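Local coordinates for phosphatidylinositide phosphatase SAC2 (Homo sapiens, PDB 4XUU), which removes phosphate from inositol lipids, acting mainly as a 4-phosphatase on phosphatidylinositol 4-phosphate, and is represented here by its homodimer-forming hSac2 domain, at residues A[28-33]-A[51-56]; A[57-62]-A[73-78]; A[96-101]-A[116-121]. All coordinates share one frame; numbering follows the deposited sequence.

Contact 1 (A[28-33]-A[51-56])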
ATOM      1  N   GLY A  28      10.348   5.922 -16.892  1.00 35.59           N
ATOM      2  CA  GLY A  28       9.641   6.871 -16.049  1.00 34.49           C
ATOM      3  C   GLY A  28      10.526   7.977 -15.518  1.00 32.05           C
ATOM      4  O   GLY A  28      11.758   7.862 -15.532  1.00 30.95           O
ATOM      5  N   GLY A  29       9.881   9.050 -15.062  1.00 31.70           N
ATOM      6  CA  GLY A  29      10.551  10.241 -14.561  1.00 30.17           C
ATOM      7  C   GLY A  29       9.628  11.017 -13.642  1.00 31.02           C
ATOM      8  O   GLY A  29       8.409  11.036 -13.848  1.00 32.93           O
ATOM      9  N   TRP A  30      10.200  11.645 -12.617  1.00 29.85           N
ATOM     10  CA  TRP A  30       9.405  12.347 -11.603  1.00 31.00           C
ATOM     11  C   TRP A  30      10.085  13.627 -11.135  1.00 31.33           C
ATOM     12  O   TRP A  30      11.308  13.669 -10.967  1.00 30.29           O
ATOM     13  CB  TRP A  30       9.146  11.437 -10.392  1.00 30.41           C
ATOM     14  CG  TRP A  30       8.556  10.109 -10.748  1.00 30.67           C
ATOM     15  CD1 TRP A  30       7.233   9.779 -10.755  1.00 33.25           C
ATOM     16  CD2 TRP A  30       9.267   8.929 -11.151  1.00 28.92           C
ATOM     17  NE1 TRP A  30       7.075   8.468 -11.139  1.00 33.96           N
ATOM     18  CE2 TRP A  30       8.307   7.925 -11.389  1.00 30.91           C
ATOM     19  CE3 TRP A  30      10.625   8.627 -11.335  1.00 27.71           C
ATOM     20  CZ2 TRP A  30       8.656   6.639 -11.805  1.00 31.80           C
ATOM     21  CZ3 TRP A  30      10.977   7.348 -11.750  1.00 27.29           C
ATOM     22  CH2 TRP A  30       9.994   6.369 -11.979  1.00 30.63           C
ATOM     23  N   ALA A  31       9.288  14.666 -10.930  1.00 33.81           N
ATOM     24  CA  ALA A  31       9.763  15.900 -10.323  1.00 35.51           C
ATOM     25  C   ALA A  31       9.697  15.742  -8.816  1.00 35.91           C
ATOM     26  O   ALA A  31       8.655  15.366  -8.275  1.00 36.77           O
ATOM     27  CB  ALA A  31       8.915  17.077 -10.771  1.00 38.98           C
ATOM     28  N   LEU A  32      10.812  16.013  -8.142  1.00 36.11           N
ATOM     29  CA  LEU A  32      10.890  15.876  -6.689  1.00 37.59           C
ATOM     30  C   LEU A  32      11.628  17.045  -6.034  1.00 40.98           C
ATOM     31  O   LEU A  32      12.058  17.986  -6.707  1.00 42.35           O
ATOM     32  CB  LEU A  32      11.537  14.538  -6.298  1.00 34.94           C
ATOM     33  CG  LEU A  32      10.900  13.225  -6.789  1.00 32.98           C
ATOM     34  CD1 LEU A  32      11.857  12.063  -6.612  1.00 30.37           C
ATOM     35  CD2 LEU A  32       9.568  12.931  -6.099  1.00 33.78           C
ATOM     36  N   ILE A  33      11.750  16.979  -4.712  1.00 43.37           N
ATOM     37  CA  ILE A  33      12.428  17.995  -3.922  1.00 47.43           C
ATOM     38  C   ILE A  33      13.429  17.310  -3.000  1.00 47.88           C
ATOM     39  O   ILE A  33      13.144  16.244  -2.460  1.00 46.36           O
ATOM     40  CB  ILE A  33      11.411  18.831  -3.099  1.00 51.53           C
ATOM     41  CG1 ILE A  33      10.489  19.621  -4.035  1.00 53.07           C
ATOM     42  CG2 ILE A  33      12.119  19.783  -2.124  1.00 55.31           C
ATOM     43  CD1 ILE A  33       9.239  20.154  -3.362  1.00 57.74           C
ATOM     44  N   LEU A  51      14.312  13.029 -11.235  1.00 31.37           N
ATOM     45  CA  LEU A  51      14.682  11.619 -11.190  1.00 30.40           C
ATOM     46  C   LEU A  51      14.169  10.913 -12.440  1.00 30.35           C
ATOM     47  O   LEU A  51      12.961  10.914 -12.708  1.00 31.30           O
ATOM     48  CB  LEU A  51      14.128  10.947  -9.927  1.00 30.21           C
ATOM     49  CG  LEU A  51      14.278   9.429  -9.749  1.00 30.37           C
ATOM     50  CD1 LEU A  51      15.741   9.004  -9.561  1.00 30.10           C
ATOM     51  CD2 LEU A  51      13.434   8.946  -8.576  1.00 30.91           C
ATOM     52  N   LEU A  52      15.084  10.329 -13.207  1.00 29.97           N
ATOM     53  CA  LEU A  52      14.709   9.588 -14.407  1.00 30.42           C
ATOM     54  C   LEU A  52      15.060   8.118 -14.256  1.00 30.20           C
ATOM     55  O   LEU A  52      16.063   7.763 -13.640  1.00 30.01           O
ATOM     56  CB  LEU A  52      15.400  10.159 -15.655  1.00 31.71           C
ATOM     57  CG  LEU A  52      15.295  11.660 -15.958  1.00 32.87           C
ATOM     58  CD1 LEU A  52      16.216  12.041 -17.118  1.00 34.69           C
ATOM     59  CD2 LEU A  52      13.858  12.106 -16.234  1.00 33.74           C
ATOM     60  N   LEU A  53      14.236   7.260 -14.834  1.00 30.74           N
ATOM     61  CA  LEU A  53      14.498   5.838 -14.780  1.00 31.45           C
ATOM     62  C   LEU A  53      14.556   5.239 -16.184  1.00 33.57           C
ATOM     63  O   LEU A  53      13.595   5.318 -16.951  1.00 34.99           O
ATOM     64  CB  LEU A  53      13.454   5.125 -13.903  1.00 31.27           C
ATOM     65  CG  LEU A  53      13.514   3.598 -13.810  1.00 32.67           C
ATOM     66  CD1 LEU A  53      14.840   3.118 -13.175  1.00 31.85           C
ATOM     67  CD2 LEU A  53      12.296   3.039 -13.064  1.00 33.06           C
ATOM     68  N   SER A  54      15.698   4.650 -16.514  1.00 34.55           N
ATOM     69  CA  SER A  54      15.805   3.837 -17.721  1.00 37.59           C
ATOM     70  C   SER A  54      15.787   2.360 -17.342  1.00 39.17           C
ATOM     71  O   SER A  54      15.667   2.012 -16.167  1.00 38.01           O
ATOM     72  CB  SER A  54      17.070   4.179 -18.521  1.00 38.68           C
ATOM     73  OG  SER A  54      18.182   3.447 -18.052  1.00 38.74           O
ATOM     74  N   ASN A  55      15.908   1.495 -18.345  1.00 42.61           N
ATOM     75  CA  ASN A  55      15.926   0.053 -18.129  1.00 44.91           C
ATOM     76  C   ASN A  55      17.174  -0.433 -17.383  1.00 44.99           C
ATOM     77  O   ASN A  55      17.186  -1.537 -16.842  1.00 46.70           O
ATOM     78  CB  ASN A  55      15.785  -0.682 -19.464  1.00 49.20           C
ATOM     79  CG  ASN A  55      17.013  -0.532 -20.349  1.00 51.23           C
ATOM     80  OD1 ASN A  55      17.768  -1.481 -20.544  1.00 54.64           O
ATOM     81  ND2 ASN A  55      17.222   0.664 -20.877  1.00 49.58           N
ATOM     82  N   SER A  56      18.214   0.396 -17.347  1.00 43.81           N
ATOM     83  CA  SER A  56      19.497  -0.016 -16.783  1.00 45.02           C
ATOM     84  C   SER A  56      20.115   0.981 -15.799  1.00 42.69           C
ATOM     85  O   SER A  56      21.098   0.665 -15.132  1.00 43.81           O
ATOM     86  CB  SER A  56      20.481  -0.284 -17.911  1.00 48.42           C
ATOM     87  OG  SER A  56      20.838   0.923 -18.557  1.00 47.68           O
TER
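Trp30 lays its indole alongside Leu53 and is crossed by Leu51 on an antiparallel strand pair in the pleckstrin-homology-like fold of the hSac2 domain. Segments 28-33 and 51-54 run antiparallel, at 173°, and the backbones of Gly28 and Trp30 are hydrogen-bonded to those of Leu53 and Leu51, the bond from Gly28 N to Leu53 O being weak. With CG anti to its carbonyl carbon (chi1 -53°), Trp30 starts beside its own backbone N, and the benzo end of the indole reaches the neighbouring strand. Trp30 and Leu53 lie side by side and point the same way, Leu53 CB meeting the ring edge near its plane, 4.0 Å from Trp30 CZ3. Leu51 comes in at a slant instead, its CD2 touching Trp30 CE3 at 4.0 Å. The same methyl also meets Leu32 CD1, which continues this apolar face along the first strand. Helix 129-145 packs against these side chains, with Ile135 on Trp30 and Leu51, and Leu139 on Leu53. In the second subunit, another Trp30 meets this ring with the planes steeply inclined, while Gly28, Gly29 and Trp30 pair with a strand of that chain, so the sheet runs on across the interface, consistent with the protein's homodimerisation. Gly28 has no CB to press on the indole, and its carbonyl carbon lies 3.8 Å above the plane of the Trp30 ring, toward the rim. On the other face of the sheet, Gly29 is likewise without a side chain, and Leu52 turns its CD2 over the bare backbone, 4.1 Å from Gly29 CA.

Contact 2 (A[57-62]-A[73-78])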
ATOM      1  N   ALA A  57      19.538   2.177 -15.706  1.00 40.24           N
ATOM      2  CA  ALA A  57      20.096   3.235 -14.873  1.00 38.64           C
ATOM      3  C   ALA A  57      19.028   4.196 -14.380  1.00 36.26           C
ATOM      4  O   ALA A  57      17.942   4.288 -14.952  1.00 36.01           O
ATOM      5  CB  ALA A  57      21.160   3.998 -15.646  1.00 39.77           C
ATOM      6  N   TYR A  58      19.336   4.907 -13.303  1.00 35.56           N
ATOM      7  CA  TYR A  58      18.518   6.035 -12.892  1.00 34.04           C
ATOM      8  C   TYR A  58      19.373   7.293 -12.874  1.00 34.41           C
ATOM      9  O   TYR A  58      20.601   7.216 -12.734  1.00 36.08           O
ATOM     10  CB  TYR A  58      17.817   5.781 -11.551  1.00 33.52           C
ATOM     11  CG  TYR A  58      18.719   5.705 -10.342  1.00 34.65           C
ATOM     12  CD1 TYR A  58      19.573   4.613 -10.153  1.00 37.21           C
ATOM     13  CD2 TYR A  58      18.706   6.714  -9.376  1.00 33.94           C
ATOM     14  CE1 TYR A  58      20.401   4.533  -9.036  1.00 39.19           C
ATOM     15  CE2 TYR A  58      19.524   6.644  -8.253  1.00 36.28           C
ATOM     16  CZ  TYR A  58      20.373   5.549  -8.094  1.00 39.14           C
ATOM     17  OH  TYR A  58      21.195   5.466  -6.998  1.00 42.21           O
ATOM     18  N   TYR A  59      18.720   8.437 -13.052  1.00 33.60           N
ATOM     19  CA  TYR A  59      19.395   9.717 -13.224  1.00 34.46           C
ATOM     20  C   TYR A  59      18.873  10.705 -12.199  1.00 34.39           C
ATOM     21  O   TYR A  59      17.655  10.866 -12.052  1.00 33.40           O
ATOM     22  CB  TYR A  59      19.150  10.259 -14.635  1.00 34.89           C
ATOM     23  CG  TYR A  59      19.674   9.363 -15.736  1.00 35.65           C
ATOM     24  CD1 TYR A  59      19.006   8.185 -16.091  1.00 34.76           C
ATOM     25  CD2 TYR A  59      20.836   9.689 -16.416  1.00 36.73           C
ATOM     26  CE1 TYR A  59      19.497   7.357 -17.091  1.00 36.38           C
ATOM     27  CE2 TYR A  59      21.326   8.880 -17.425  1.00 38.73           C
ATOM     28  CZ  TYR A  59      20.661   7.713 -17.757  1.00 38.40           C
ATOM     29  OH  TYR A  59      21.172   6.915 -18.755  1.00 40.00           O
ATOM     30  N   VAL A  60      19.790  11.352 -11.484  1.00 36.11           N
ATOM     31  CA  VAL A  60      19.418  12.349 -10.487  1.00 36.97           C
ATOM     32  C   VAL A  60      20.046  13.696 -10.820  1.00 39.23           C
ATOM     33  O   VAL A  60      21.269  13.817 -10.918  1.00 41.11           O
ATOM     34  CB  VAL A  60      19.806  11.921  -9.052  1.00 38.12           C
ATOM     35  CG1 VAL A  60      19.208  12.878  -8.036  1.00 38.62           C
ATOM     36  CG2 VAL A  60      19.353  10.491  -8.760  1.00 37.34           C
ATOM     37  N   ALA A  61      19.192  14.700 -10.996  1.00 39.85           N
ATOM     38  CA  ALA A  61      19.629  16.049 -11.322  1.00 42.94           C
ATOM     39  C   ALA A  61      19.092  17.052 -10.309  1.00 44.90           C
ATOM     40  O   ALA A  61      17.878  17.170 -10.132  1.00 44.04           O
ATOM     41  CB  ALA A  61      19.190  16.422 -12.727  1.00 42.70           C
ATOM     42  N   TYR A  62      19.998  17.761  -9.641  1.00 48.64           N
ATOM     43  CA  TYR A  62      19.624  18.838  -8.724  1.00 52.14           C
ATOM     44  C   TYR A  62      19.635  20.180  -9.457  1.00 55.48           C
ATOM     45  O   TYR A  62      20.551  20.463 -10.229  1.00 57.18           O
ATOM     46  CB  TYR A  62      20.570  18.887  -7.517  1.00 54.83           C
ATOM     47  CG  TYR A  62      20.413  17.742  -6.534  1.00 53.51           C
ATOM     48  CD1 TYR A  62      20.879  16.465  -6.844  1.00 51.58           C
ATOM     49  CD2 TYR A  62      19.811  17.938  -5.288  1.00 54.87           C
ATOM     50  CE1 TYR A  62      20.744  15.412  -5.948  1.00 51.12           C
ATOM     51  CE2 TYR A  62      19.672  16.887  -4.377  1.00 54.25           C
ATOM     52  CZ  TYR A  62      20.141  15.626  -4.720  1.00 52.74           C
ATOM     53  OH  TYR A  62      20.016  14.570  -3.848  1.00 52.72           O
ATOM     54  N   TYR A  73      24.628  16.525 -11.536  1.00 52.55           N
ATOM     55  CA  TYR A  73      24.057  15.501 -12.407  1.00 48.96           C
ATOM     56  C   TYR A  73      24.763  14.163 -12.218  1.00 47.61           C
ATOM     57  O   TYR A  73      25.986  14.098 -12.192  1.00 49.70           O
ATOM     58  CB  TYR A  73      24.139  15.949 -13.871  1.00 49.86           C
ATOM     59  CG  TYR A  73      23.718  14.905 -14.880  1.00 47.76           C
ATOM     60  CD1 TYR A  73      24.635  13.969 -15.368  1.00 48.09           C
ATOM     61  CD2 TYR A  73      22.412  14.860 -15.361  1.00 45.90           C
ATOM     62  CE1 TYR A  73      24.259  13.009 -16.297  1.00 47.06           C
ATOM     63  CE2 TYR A  73      22.023  13.901 -16.294  1.00 45.15           C
ATOM     64  CZ  TYR A  73      22.953  12.981 -16.756  1.00 46.03           C
ATOM     65  OH  TYR A  73      22.582  12.036 -17.682  1.00 46.57           O
ATOM     66  N   GLN A  74      23.981  13.098 -12.092  1.00 44.56           N
ATOM     67  CA  GLN A  74      24.520  11.759 -11.885  1.00 43.79           C
ATOM     68  C   GLN A  74      23.742  10.723 -12.682  1.00 41.87           C
ATOM     69  O   GLN A  74      22.521  10.644 -12.573  1.00 39.94           O
ATOM     70  CB  GLN A  74      24.461  11.375 -10.403  1.00 43.44           C
ATOM     71  CG  GLN A  74      25.441  12.103  -9.480  1.00 45.75           C
ATOM     72  CD  GLN A  74      25.351  11.610  -8.045  1.00 45.46           C
ATOM     73  OE1 GLN A  74      24.265  11.408  -7.520  1.00 43.68           O
ATOM     74  NE2 GLN A  74      26.494  11.412  -7.410  1.00 48.36           N
ATOM     75  N   ARG A  75      24.446   9.941 -13.495  1.00 42.82           N
ATOM     76  CA  ARG A  75      23.886   8.702 -14.009  1.00 41.74           C
ATOM     77  C   ARG A  75      24.393   7.600 -13.107  1.00 42.67           C
ATOM     78  O   ARG A  75      25.591   7.512 -12.823  1.00 44.83           O
ATOM     79  CB  ARG A  75      24.303   8.428 -15.452  1.00 43.36           C
ATOM     80  CG  ARG A  75      23.706   7.138 -16.015  1.00 41.90           C
ATOM     81  CD  ARG A  75      24.309   6.775 -17.358  1.00 42.89           C
ATOM     82  NE  ARG A  75      23.876   5.458 -17.817  1.00 42.80           N
ATOM     83  CZ  ARG A  75      24.445   4.305 -17.467  1.00 43.21           C
ATOM     84  NH1 ARG A  75      25.481   4.284 -16.638  1.00 43.23           N
ATOM     85  NH2 ARG A  75      23.969   3.167 -17.944  1.00 43.70           N
ATOM     86  N   LEU A  76      23.473   6.768 -12.643  1.00 41.57           N
ATOM     87  CA  LEU A  76      23.807   5.722 -11.694  1.00 42.87           C
ATOM     88  C   LEU A  76      23.222   4.411 -12.180  1.00 43.38           C
ATOM     89  O   LEU A  76      22.010   4.304 -12.401  1.00 41.82           O
ATOM     90  CB  LEU A  76      23.263   6.079 -10.306  1.00 41.56           C
ATOM     91  CG  LEU A  76      23.828   7.343  -9.636  1.00 42.65           C
ATOM     92  CD1 LEU A  76      22.820   8.002  -8.701  1.00 40.54           C
ATOM     93  CD2 LEU A  76      25.136   7.030  -8.910  1.00 45.33           C
ATOM     94  N   SER A  77      24.089   3.423 -12.369  1.00 46.37           N
ATOM     95  CA  SER A  77      23.660   2.093 -12.772  1.00 47.94           C
ATOM     96  C   SER A  77      22.739   1.519 -11.706  1.00 46.71           C
ATOM     97  O   SER A  77      22.925   1.781 -10.513  1.00 46.24           O
ATOM     98  CB  SER A  77      24.866   1.180 -12.969  1.00 51.93           C
ATOM     99  OG  SER A  77      24.455  -0.122 -13.349  1.00 54.35           O
ATOM    100  N   LEU A  78      21.743   0.747 -12.137  1.00 46.76           N
ATOM    101  CA  LEU A  78      20.807   0.127 -11.205  1.00 46.08           C
ATOM    102  C   LEU A  78      21.463  -0.955 -10.344  1.00 49.14           C
ATOM    103  O   LEU A  78      20.997  -1.232  -9.239  1.00 48.70           O
ATOM    104  CB  LEU A  78      19.568  -0.406 -11.930  1.00 45.78           C
ATOM    105  CG  LEU A  78      18.523   0.631 -12.377  1.00 42.80           C
ATOM    106  CD1 LEU A  78      17.540   0.005 -13.349  1.00 43.43           C
ATOM    107  CD2 LEU A  78      17.779   1.245 -11.202  1.00 39.57           C
TER
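Tyr58 and Leu76 interlock on one face of a beta hairpin, while on the other Tyr59 meets both Tyr73 and Arg75 along its CD2-CE2 side. Tyr58 CG lies between the backbone N and the carbonyl carbon (chi1 68°), and the ring beyond it turns a face to the leucine. Leu76 CB sits over that face, 3.9 Å from the ring centroid, in a CH-pi contact. Further out, Leu76 CD1 covers the phenol end, 3.5 Å from Tyr58 OH. Leu78 fills the space near the base of the ring, its CD2 approaching Tyr58 CD1 obliquely. Beyond Leu76, Val60 CG2 meets the leucine's CD1 and continues the apolar patch, which Tyr105 and His115 of the strands across the core also touch.

On the opposite face, Tyr59 lies side by side with Arg75 and points the same way. The arginine is extended from CG to NE, and its CG rests obliquely against the ring, 3.3 Å from Tyr59 CE2. Tyr73 OH comes in at the ring's edge, near its plane, 3.2 Å from Tyr59 CD2. At the tip, Arg75 NE gives a weak bond to Tyr59 OH (3.2 Å), the phenol oxygen lying at the edge of the guanidinium. Ala57 CB is the small bump over one face of the Arg75 guanidinium, 3.5 Å from its plane and toward the rim. Glu24 ties both ends together, bonding to Tyr59 OH and forming a salt bridge with Arg75 NH2. Paired backbone bonds join Tyr58 to Leu76 and Val60 to Gln74, as expected for the antiparallel hairpin of strands 57-63 and 70-77, which closes the first four-stranded run of this pleckstrin-homology-like fold.

Contact 3 (A[96-101]-A[116-121])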
ATOM      1  N   PRO A  96       8.264  15.612  12.615  1.00 94.43           N
ATOM      2  CA  PRO A  96       8.413  15.508  11.165  1.00 88.59           C
ATOM      3  C   PRO A  96       7.055  15.671  10.489  1.00 87.68           C
ATOM      4  O   PRO A  96       6.057  15.121  10.966  1.00 89.09           O
ATOM      5  CB  PRO A  96       8.959  14.089  10.960  1.00 84.25           C
ATOM      6  CG  PRO A  96       8.581  13.342  12.189  1.00 87.47           C
ATOM      7  CD  PRO A  96       8.570  14.341  13.300  1.00 93.98           C
ATOM      8  N   LYS A  97       7.018  16.438   9.404  1.00 85.94           N
ATOM      9  CA  LYS A  97       5.765  16.700   8.701  1.00 85.64           C
ATOM     10  C   LYS A  97       5.486  15.614   7.669  1.00 79.87           C
ATOM     11  O   LYS A  97       4.519  14.859   7.798  1.00 80.04           O
ATOM     12  CB  LYS A  97       5.775  18.084   8.032  1.00 87.55           C
ATOM     13  CG  LYS A  97       5.968  19.269   8.982  1.00 94.22           C
ATOM     14  CD  LYS A  97       7.421  19.744   8.999  1.00 94.79           C
ATOM     15  CE  LYS A  97       7.616  20.962   9.893  1.00101.96           C
ATOM     16  NZ  LYS A  97       7.445  20.653  11.345  1.00106.57           N
ATOM     17  N   PHE A  98       6.354  15.531   6.662  1.00 75.30           N
ATOM     18  CA  PHE A  98       6.160  14.650   5.510  1.00 70.12           C
ATOM     19  C   PHE A  98       7.103  13.445   5.501  1.00 66.19           C
ATOM     20  O   PHE A  98       8.058  13.376   6.276  1.00 67.15           O
ATOM     21  CB  PHE A  98       6.329  15.449   4.209  1.00 68.74           C
ATOM     22  CG  PHE A  98       7.343  16.561   4.305  1.00 70.84           C
ATOM     23  CD1 PHE A  98       8.700  16.282   4.439  1.00 69.58           C
ATOM     24  CD2 PHE A  98       6.936  17.890   4.280  1.00 75.06           C
ATOM     25  CE1 PHE A  98       9.636  17.313   4.536  1.00 72.00           C
ATOM     26  CE2 PHE A  98       7.866  18.925   4.376  1.00 77.57           C
ATOM     27  CZ  PHE A  98       9.218  18.636   4.507  1.00 75.69           C
ATOM     28  N   SER A  99       6.823  12.498   4.611  1.00 62.16           N
ATOM     29  CA  SER A  99       7.678  11.335   4.414  1.00 58.60           C
ATOM     30  C   SER A  99       8.765  11.654   3.399  1.00 55.68           C
ATOM     31  O   SER A  99       8.576  12.497   2.520  1.00 55.22           O
ATOM     32  CB  SER A  99       6.856  10.144   3.919  1.00 56.62           C
ATOM     33  OG  SER A  99       5.709   9.945   4.726  1.00 59.88           O
ATOM     34  N   CYS A 100       9.902  10.981   3.525  1.00 53.99           N
ATOM     35  CA  CYS A 100      10.961  11.089   2.533  1.00 51.62           C
ATOM     36  C   CYS A 100      11.451   9.722   2.069  1.00 48.60           C
ATOM     37  O   CYS A 100      11.300   8.716   2.768  1.00 48.85           O
ATOM     38  CB  CYS A 100      12.113  11.958   3.048  1.00 53.78           C
ATOM     39  SG  CYS A 100      11.621  13.681   3.291  1.00 59.13           S
HETATM   40  N   MSE A 101      12.026   9.707   0.871  1.00 45.93           N
HETATM   41  CA  MSE A 101      12.521   8.504   0.238  1.00 43.49           C
HETATM   42  C   MSE A 101      14.035   8.592   0.120  1.00 42.93           C
HETATM   43  O   MSE A 101      14.571   9.542  -0.459  1.00 42.96           O
HETATM   44  CB  MSE A 101      11.899   8.364  -1.143  1.00 41.70           C
HETATM   45  CG  MSE A 101      12.232   7.071  -1.843  1.00 41.78           C
HETATM   46 SE   MSE A 101      11.602   7.124  -3.675  1.00 43.89          SE
HETATM   47  CE  MSE A 101      12.299   5.445  -4.282  1.00 43.02           C
ATOM     48  N   THR A 116      18.081  11.870  -0.600  1.00 44.00           N
ATOM     49  CA  THR A 116      16.863  11.902   0.200  1.00 44.60           C
ATOM     50  C   THR A 116      15.868  12.862  -0.432  1.00 44.43           C
ATOM     51  O   THR A 116      16.078  14.080  -0.448  1.00 46.22           O
ATOM     52  CB  THR A 116      17.146  12.271   1.663  1.00 48.00           C
ATOM     53  OG1 THR A 116      18.256  11.499   2.142  1.00 49.24           O
ATOM     54  CG2 THR A 116      15.931  11.982   2.530  1.00 48.67           C
ATOM     55  N   LEU A 117      14.787  12.291  -0.959  1.00 42.61           N
ATOM     56  CA  LEU A 117      13.863  13.031  -1.802  1.00 42.92           C
ATOM     57  C   LEU A 117      12.435  12.965  -1.282  1.00 44.03           C
ATOM     58  O   LEU A 117      12.065  12.023  -0.585  1.00 43.76           O
ATOM     59  CB  LEU A 117      13.932  12.496  -3.239  1.00 40.27           C
ATOM     60  CG  LEU A 117      15.337  12.326  -3.830  1.00 39.84           C
ATOM     61  CD1 LEU A 117      15.308  11.515  -5.123  1.00 37.92           C
ATOM     62  CD2 LEU A 117      16.032  13.673  -4.039  1.00 41.27           C
ATOM     63  N   ARG A 118      11.642  13.977  -1.614  1.00 46.17           N
ATOM     64  CA  ARG A 118      10.218  13.962  -1.304  1.00 48.33           C
ATOM     65  C   ARG A 118       9.415  14.546  -2.455  1.00 49.55           C
ATOM     66  O   ARG A 118       9.975  15.151  -3.374  1.00 49.24           O
ATOM     67  CB  ARG A 118       9.909  14.696   0.013  1.00 51.70           C
ATOM     68  CG  ARG A 118      10.109  16.205  -0.014  1.00 54.52           C
ATOM     69  CD  ARG A 118       9.342  16.857   1.115  1.00 58.53           C
ATOM     70  NE  ARG A 118       9.678  18.271   1.275  1.00 62.41           N
ATOM     71  CZ  ARG A 118       8.896  19.285   0.906  1.00 65.19           C
ATOM     72  NH1 ARG A 118       7.709  19.062   0.352  1.00 64.58           N
ATOM     73  NH2 ARG A 118       9.308  20.531   1.092  1.00 68.92           N
ATOM     74  N   ALA A 119       8.104  14.354  -2.401  1.00 51.87           N
ATOM     75  CA  ALA A 119       7.231  14.795  -3.472  1.00 54.47           C
ATOM     76  C   ALA A 119       6.708  16.203  -3.219  1.00 59.59           C
ATOM     77  O   ALA A 119       6.437  16.580  -2.075  1.00 62.17           O
ATOM     78  CB  ALA A 119       6.084  13.814  -3.652  1.00 53.82           C
ATOM     79  N   VAL A 120       6.582  16.979  -4.292  1.00 62.45           N
ATOM     80  CA  VAL A 120       5.982  18.313  -4.218  1.00 68.63           C
ATOM     81  C   VAL A 120       4.463  18.181  -4.095  1.00 72.06           C
ATOM     82  O   VAL A 120       3.799  17.692  -5.009  1.00 71.50           O
ATOM     83  CB  VAL A 120       6.413  19.224  -5.420  1.00 69.77           C
ATOM     84  CG1 VAL A 120       6.531  18.423  -6.731  1.00 66.77           C
ATOM     85  CG2 VAL A 120       5.484  20.425  -5.572  1.00 74.75           C
HETATM   86  N   MSE A 121       3.929  18.601  -2.951  1.00 76.83           N
HETATM   87  CA  MSE A 121       2.518  18.373  -2.636  1.00 81.13           C
HETATM   88  C   MSE A 121       1.733  19.647  -2.338  1.00 87.59           C
HETATM   89  O   MSE A 121       2.214  20.544  -1.643  1.00 90.25           O
HETATM   90  CB  MSE A 121       2.372  17.372  -1.484  1.00 80.26           C
HETATM   91  CG  MSE A 121       2.835  15.955  -1.827  1.00 77.78           C
HETATM   92 SE   MSE A 121       1.497  14.838  -2.725  1.00 82.67          SE
HETATM   93  CE  MSE A 121       1.139  15.903  -4.333  1.00 83.18           C
TER
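Met101 and Leu117 form a hydrogen-bonded antiparallel pair, Met101 N giving to Leu117 O at 2.7 Å and Leu117 N to Met101 O at 2.8 Å, with the directions of segments 99-101 and 116-119 at 129°, well short of strictly antiparallel. They belong to the beta hairpin of strands 99-107 and 110-119 in the pleckstrin-homology-like hSac2 domain. Just before strand 99-107 begins, Phe98 meets Arg118 across the pair. Arg118 CG lies between its backbone N and carbonyl carbon (chi1 69°), and from there the chain runs extended to NE and carries the guanidinium over one face of the phenyl ring. The two planes are 19° apart and their centres 3.9 Å apart, a flat stack that is also a cation-pi contact. Arg118 CD joins it with a CH-pi contact, 3.5 Å from the centroid of the Phe98 ring. An alanine in place of Phe98 would remove the whole ring and would probably leave the guanidinium without its flat partner and freer to turn, since its ion pair with Asp46 is long and weak.

Cys100 lies between this stack and the paired residues. Its SG is bonded in a disulfide to Cys35, which ties the hairpin to the chain just beyond strand 26-34, and it also packs on Arg118 CB at 3.8 Å. Met101, present as selenomethionine, leads its extended chain away from strand 110-119, toward Ala136 and Leu139 of helix 129-145. Thr116 directs its hydroxyl to Asp36 and Arg102, and its other branch, CG2, faces back across the hairpin to touch Cys100 CB at 3.9 Å.

Overall arrangement
All three contacts are antiparallel pairings within one sheet. Contacts 1 and 2 are in series, their centres 8 Å apart, with strands 48-54 and 57-63 adjacent, so that Leu52 O meets Tyr59 N at 2.8 Å. Contact 3 adjoins the other flank of strand 26-34, where Ile33 O lies 2.8 Å from Arg118 N; it sits about 19 Å from contact 2, centre to centre. Contact 1 is fully buried and largely apolar, under the helix and at an interface with a second subunit. Contact 2 is mostly buried but adds a polar cluster in which Arg75, salt-bridged to Glu24, lies against Tyr59, whereas contact 3, farthest from the chain's centre, combines a partly exposed cation-pi stack with a disulfide.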